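Local coordinates for protein cadherin-related family member 2 (PDB 5CZR) that mediates calcium-dependent heterophilic adhesion by binding CDHR5 on adjacent microvilli, and so controls how microvilli pack at the apical membrane of epithelial cells, at residues 23-26 against 27-30; 65-68 against 69-72; 80-83 against 84-87. All blocks are in the same frame, centred on the assembly; numbering follows the deposited sequence.

Contact 1. Residues 23-26 against 27-30; sequences GAQA and FWLV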
# COMPACT_ATOMS: atom_id res chain seq x y z
N GLY A 23 2.52 -17.54 -11.58
CA GLY A 23 2.40 -18.08 -12.94
C GLY A 23 3.02 -17.20 -14.01
O GLY A 23 3.37 -17.68 -15.08
N ALA A 24 3.15 -15.91 -13.74
CA ALA A 24 3.68 -14.97 -14.73
C ALA A 24 5.20 -15.10 -14.88
O ALA A 24 5.89 -15.39 -13.91
CB ALA A 24 3.36 -13.55 -14.30
N GLN A 25 5.70 -14.79 -16.07
CA GLN A 25 7.13 -14.57 -16.27
C GLN A 25 7.64 -13.44 -15.35
O GLN A 25 7.08 -12.35 -15.31
CB GLN A 25 7.44 -14.22 -17.72
CG GLN A 25 8.90 -13.88 -17.92
CD GLN A 25 9.20 -13.54 -19.36
OE1 GLN A 25 9.73 -12.48 -19.67
NE2 GLN A 25 8.88 -14.47 -20.25
N ALA A 26 8.69 -13.75 -14.60
CA ALA A 26 9.34 -12.77 -13.73
C ALA A 26 10.55 -12.14 -14.43
O ALA A 26 10.69 -10.93 -14.47
CB ALA A 26 9.76 -13.45 -12.45
N PHE A 27 11.44 -12.99 -14.96
CA PHE A 27 12.64 -12.54 -15.69
C PHE A 27 13.32 -13.77 -16.32
O PHE A 27 12.85 -14.91 -16.14
CB PHE A 27 13.64 -11.82 -14.75
CG PHE A 27 14.12 -12.68 -13.60
CD1 PHE A 27 13.28 -12.94 -12.52
CD2 PHE A 27 15.36 -13.25 -13.61
CE1 PHE A 27 13.70 -13.71 -11.44
CE2 PHE A 27 15.78 -14.03 -12.56
CZ PHE A 27 14.97 -14.24 -11.45
N TRP A 28 14.36 -13.50 -17.09
CA TRP A 28 15.15 -14.51 -17.77
C TRP A 28 16.51 -14.61 -17.09
O TRP A 28 17.19 -13.58 -16.91
CB TRP A 28 15.32 -14.13 -19.24
CG TRP A 28 14.08 -14.32 -20.05
CD1 TRP A 28 13.06 -13.42 -20.19
CD2 TRP A 28 13.69 -15.49 -20.79
NE1 TRP A 28 12.07 -13.95 -20.99
CE2 TRP A 28 12.44 -15.21 -21.38
CE3 TRP A 28 14.31 -16.72 -21.05
CZ2 TRP A 28 11.75 -16.15 -22.19
CZ3 TRP A 28 13.63 -17.67 -21.87
CH2 TRP A 28 12.37 -17.37 -22.42
N LEU A 29 16.90 -15.82 -16.70
CA LEU A 29 18.29 -16.08 -16.35
C LEU A 29 19.09 -16.24 -17.62
O LEU A 29 18.69 -16.99 -18.52
CB LEU A 29 18.41 -17.33 -15.48
CG LEU A 29 17.90 -17.22 -14.05
CD1 LEU A 29 17.79 -18.59 -13.41
CD2 LEU A 29 18.83 -16.32 -13.23
N VAL A 30 20.20 -15.51 -17.72
CA VAL A 30 21.01 -15.49 -18.93
C VAL A 30 22.49 -15.58 -18.57
O VAL A 30 22.98 -14.89 -17.69
CB VAL A 30 20.78 -14.22 -19.81
CG1 VAL A 30 21.25 -14.47 -21.23
CG2 VAL A 30 19.34 -13.76 -19.85
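Gln25 reaches along its strand to the indole of Trp28, three residues on. With CG anti to the backbone N (chi1 175°) and the chain extended beyond it, the side chain runs forward from CB: Gln25 CG passes the backbone N of Phe27 at 4.0 Å, and Gln25 CD comes to 3.3 Å from Trp28 NE1. At the tip the amide splits its work. Gln25 OE1 accepts a weak, strongly bent hydrogen bond from Trp28 NE1, 3.1 Å long with an angle of 123° at the hydrogen, while Gln25 NE2 turns to Glu59 on the adjoining strand and lies 3.8 Å from Trp28 CE2. Amide and indole planes stand 80° apart, so this is no stack. Glutamine suits the place because its one amide offers an acceptor to the indole and a donor to the glutamate. Between these two residues the strand 25-32 carries a classic beta bulge: Ala26 and Phe27 both face Val60 of strand 59-62, in the first cadherin domain. The Phe27 ring leans back along the chain, with Phe27 CD1 3.6 Å from Ala26 CB, and the alanine methyl packs directly against it. The ring also packs on Val60 and Val14. An alanine here in place of the phenylalanine is likely to leave Ala26 CB without its aromatic neighbour and to open a gap beside those two valines. Ala26 itself touches Leu16 and Phe51.

Contact 2. Residues 65-68 against 69-72; sequences ALDY and ETLY. With CA (calcium ion), chain F; CA (calcium ion), chain G.
Asp67 and Glu69 are joined first of all through metal. Asp67 OD1 binds one calcium ion at 2.1 Å, and Glu69 OE1 binds the same ion at 2.2 Å; two waters, Glu18 and Asp100 complete its shell. Glu69 bends at chi2 (70°), which turns its carboxylate back so that the other oxygen, OE2, reaches a second calcium ion at 2.4 Å. Glutamate is long enough to bridge the pair of ions, whereas the shorter Asp67 serves one. This is the Asp-X-Glu signature of cadherin repeats, and the second ion is also bound by Asp97, Arg98 O and Asp133 at the junction with the next domain.

Hydrogen bonds shape the turn. Asp67 OD1 takes the N-H of Glu69 from above the carboxylate plane, and Asp67 OD2 accepts a 3.2 Å bond from Thr70 OG1. The carbonyl O of Asp67 is gripped twice, by Leu71 N at 3.0 Å and by Thr70 N at 3.1 Å, the latter from above the carbonyl plane. A water links the two ends of the turn, accepting from Asp67 N and donating to Leu71 O.

The apolar share is a CH-pi contact: Tyr72 CB sits over one face of the Tyr68 ring, 4.0 Å from its centroid and displaced toward the rim. The edge of that ring near CD2 faces Glu69 OE2.

With Asp67 OD1 held by calcium and the Glu69 N-H, and OD2 by the Thr70 hydroxyl, the carboxylate probably has little freedom to rotate. The clustered acidic groups would probably repel one another without calcium, consistent with adhesion that depends on the ion.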
# COMPACT_ATOMS: atom_id res chain seq x y z
N ALA A 65 3.52 -15.88 -4.12
CA ALA A 65 3.24 -14.41 -4.11
C ALA A 65 4.31 -13.65 -3.38
O ALA A 65 4.76 -14.08 -2.34
CB ALA A 65 1.84 -14.09 -3.50
N LEU A 66 4.72 -12.54 -3.97
CA LEU A 66 5.55 -11.52 -3.36
C LEU A 66 4.71 -10.63 -2.47
O LEU A 66 3.50 -10.58 -2.61
CB LEU A 66 6.23 -10.65 -4.43
CG LEU A 66 7.06 -11.41 -5.48
CD1 LEU A 66 7.60 -10.47 -6.55
CD2 LEU A 66 8.23 -12.15 -4.82
N ASP A 67 5.35 -9.89 -1.57
CA ASP A 67 4.66 -8.85 -0.77
C ASP A 67 5.69 -7.90 -0.18
O ASP A 67 6.51 -8.32 0.64
CB ASP A 67 3.81 -9.50 0.34
CG ASP A 67 3.08 -8.50 1.20
OD1 ASP A 67 3.09 -7.28 0.87
OD2 ASP A 67 2.45 -8.92 2.20
N TYR A 68 5.69 -6.66 -0.65
CA TYR A 68 6.63 -5.63 -0.19
C TYR A 68 6.51 -5.43 1.31
O TYR A 68 7.51 -5.18 1.98
CB TYR A 68 6.37 -4.30 -0.90
CG TYR A 68 7.33 -3.21 -0.53
CD1 TYR A 68 8.54 -3.03 -1.24
CD2 TYR A 68 7.05 -2.36 0.52
CE1 TYR A 68 9.44 -2.02 -0.89
CE2 TYR A 68 7.94 -1.35 0.89
CZ TYR A 68 9.13 -1.19 0.18
OH TYR A 68 10.00 -0.19 0.55
N GLU A 69 5.30 -5.58 1.85
CA GLU A 69 5.04 -5.29 3.25
C GLU A 69 5.62 -6.38 4.16
O GLU A 69 5.68 -6.20 5.35
CB GLU A 69 3.52 -5.12 3.49
CG GLU A 69 2.95 -3.75 3.10
CD GLU A 69 2.91 -3.46 1.61
OE1 GLU A 69 2.49 -4.30 0.83
OE2 GLU A 69 3.28 -2.35 1.18
N THR A 70 6.05 -7.50 3.58
CA THR A 70 6.46 -8.69 4.36
C THR A 70 7.95 -9.03 4.15
O THR A 70 8.62 -9.38 5.09
CB THR A 70 5.56 -9.86 3.97
OG1 THR A 70 4.32 -9.69 4.66
CG2 THR A 70 6.12 -11.23 4.32
N LEU A 71 8.42 -8.87 2.91
CA LEU A 71 9.78 -9.23 2.51
C LEU A 71 10.16 -8.37 1.30
O LEU A 71 9.77 -8.67 0.16
CB LEU A 71 9.80 -10.71 2.13
CG LEU A 71 11.14 -11.34 1.85
CD1 LEU A 71 12.04 -11.28 3.10
CD2 LEU A 71 10.94 -12.79 1.43
N TYR A 72 10.82 -7.24 1.55
CA TYR A 72 10.98 -6.23 0.52
C TYR A 72 12.18 -6.43 -0.36
O TYR A 72 12.28 -5.89 -1.45
CB TYR A 72 10.95 -4.81 1.12
CG TYR A 72 12.31 -4.31 1.71
CD1 TYR A 72 13.09 -5.11 2.57
CD2 TYR A 72 12.83 -3.10 1.33
CE1 TYR A 72 14.34 -4.69 3.03
CE2 TYR A 72 14.05 -2.62 1.82
CZ TYR A 72 14.83 -3.43 2.65
OH TYR A 72 16.03 -2.97 3.10
CA CA F . 1.69 -6.13 -0.17
CA CA G . 2.30 -2.00 -0.95
O HOH W 1 8.16 -10.42 -1.02
O HOH W 2 0.97 -8.01 -1.11
O HOH W 3 0.08 -5.79 1.25

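Contact 3. Residues 80-83 against 84-87; sequences VSDP and YIQV. With CA (calcium ion), chain E.
Pro83 sets its CB over the centre of one face of the Tyr84 ring, 3.9 Å from the centroid and only 6° off the ring normal, a CH-pi contact between neighbours in the chain. Tyr84 CG is anti to its own carbonyl carbon (chi1 -40°), which folds the ring back over the proline. The Asp82 carboxylate approaches this ring obliquely, the two planes 80° apart. Its own oxygens divide their duties. Asp82 OD1 accepts from Ile85 N and Tyr84 N, each at 2.8 Å: the first arrives nearly along the C-O axis, the second from above the carboxylate plane. Asp82 OD2 binds a calcium ion at 2.5 Å. Aspartate fits because a single short carboxylate can face the turn with one oxygen and the metal with the other; the two N-H bonds and the calcium together probably restrain its rotation. Ile85 CG2 packs beside Asp82 OD1 at 3.5 Å.

These residues make the turn of the beta hairpin 73-81/86-96 in the first cadherin domain, at the end far from the second. Asn2, Val3 O, Asp33, Asp35 and Asp37 complete the calcium site there, an ion at the N-terminal tip, as in cadherin-23.

Behind the turn the strands run antiparallel. Val80 and Val87 form a hydrogen-bonded pair with two backbone bonds, and their side chains lie side by side on the buried face, Val80 CG1 being 4.0 Å from Val87 CB. Beta-branched valines suit this extended, apolar setting. Ser81 and Gln86 make the next, non-hydrogen-bonded pair on the outer face; Ser81 OG meets the aliphatic CG of Gln86 at 3.5 Å, while the amide NE2 of Gln86 bonds to Ser79. A weak bond also runs from Asp82 N to Ile85 O, next to the turn.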
# COMPACT_ATOMS: atom_id res chain seq x y z
N VAL A 80 23.83 -21.85 -13.21
CA VAL A 80 23.94 -22.22 -14.60
C VAL A 80 24.98 -23.35 -14.74
O VAL A 80 26.02 -23.32 -14.11
CB VAL A 80 24.31 -21.03 -15.49
CG1 VAL A 80 25.63 -20.38 -15.05
CG2 VAL A 80 24.38 -21.45 -16.95
N SER A 81 24.65 -24.33 -15.56
CA SER A 81 25.48 -25.50 -15.73
C SER A 81 25.73 -25.74 -17.21
O SER A 81 24.77 -25.73 -18.00
CB SER A 81 24.78 -26.71 -15.15
OG SER A 81 24.65 -26.56 -13.76
N ASP A 82 26.99 -25.92 -17.61
CA ASP A 82 27.24 -26.54 -18.93
C ASP A 82 27.22 -28.07 -18.67
O ASP A 82 26.76 -28.49 -17.60
CB ASP A 82 28.48 -25.94 -19.62
CG ASP A 82 29.79 -26.32 -18.94
OD1 ASP A 82 29.83 -27.21 -18.05
OD2 ASP A 82 30.80 -25.71 -19.31
N PRO A 83 27.63 -28.90 -19.65
CA PRO A 83 27.60 -30.36 -19.40
C PRO A 83 28.59 -30.84 -18.34
O PRO A 83 28.38 -31.90 -17.76
CB PRO A 83 27.95 -30.95 -20.76
CG PRO A 83 27.58 -29.90 -21.75
CD PRO A 83 27.87 -28.60 -21.07
N TYR A 84 29.59 -30.00 -18.02
CA TYR A 84 30.73 -30.40 -17.18
C TYR A 84 30.81 -29.77 -15.79
O TYR A 84 31.35 -30.37 -14.88
CB TYR A 84 32.03 -30.09 -17.93
CG TYR A 84 31.94 -30.42 -19.39
CD1 TYR A 84 32.00 -31.75 -19.83
CD2 TYR A 84 31.75 -29.42 -20.34
CE1 TYR A 84 31.89 -32.07 -21.17
CE2 TYR A 84 31.65 -29.73 -21.68
CZ TYR A 84 31.70 -31.05 -22.08
OH TYR A 84 31.59 -31.34 -23.41
N ILE A 85 30.31 -28.54 -15.64
CA ILE A 85 30.43 -27.84 -14.37
C ILE A 85 29.18 -27.03 -14.03
O ILE A 85 28.55 -26.43 -14.92
CB ILE A 85 31.71 -26.97 -14.36
CG1 ILE A 85 31.99 -26.46 -12.93
CG2 ILE A 85 31.65 -25.84 -15.42
CD1 ILE A 85 33.35 -25.76 -12.75
N GLN A 86 28.87 -26.99 -12.74
CA GLN A 86 27.79 -26.21 -12.21
C GLN A 86 28.33 -24.92 -11.61
O GLN A 86 29.28 -24.96 -10.87
CB GLN A 86 27.08 -27.02 -11.12
CG GLN A 86 25.92 -26.24 -10.51
CD GLN A 86 25.10 -27.03 -9.53
OE1 GLN A 86 25.54 -28.04 -8.97
NE2 GLN A 86 23.85 -26.56 -9.32
N VAL A 87 27.74 -23.78 -11.96
CA VAL A 87 28.18 -22.46 -11.50
C VAL A 87 27.02 -21.75 -10.78
O VAL A 87 25.93 -21.65 -11.33
CB VAL A 87 28.64 -21.58 -12.71
CG1 VAL A 87 28.96 -20.11 -12.30
CG2 VAL A 87 29.84 -22.22 -13.40
CA CA E . 31.81 -24.69 -21.30

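In the fold
All three contacts belong to the first cadherin domain and follow one another along the chain. Contacts 2 and 3 mark its two calcium-bearing ends, their centres 32 Å apart and their nearest atoms about 20 Å apart: contact 2 faces the linker to the second domain, contact 3 the N-terminal tip. Strand 73-81 connects them, starting just after contact 2 and ending in contact 3. Contact 1 binds no metal and lies on the other sheet, its centre 18 Å from contact 2 and 20 Å from contact 3. It touches neither, although nearest atoms come within about 7 Å and 6 Å respectively.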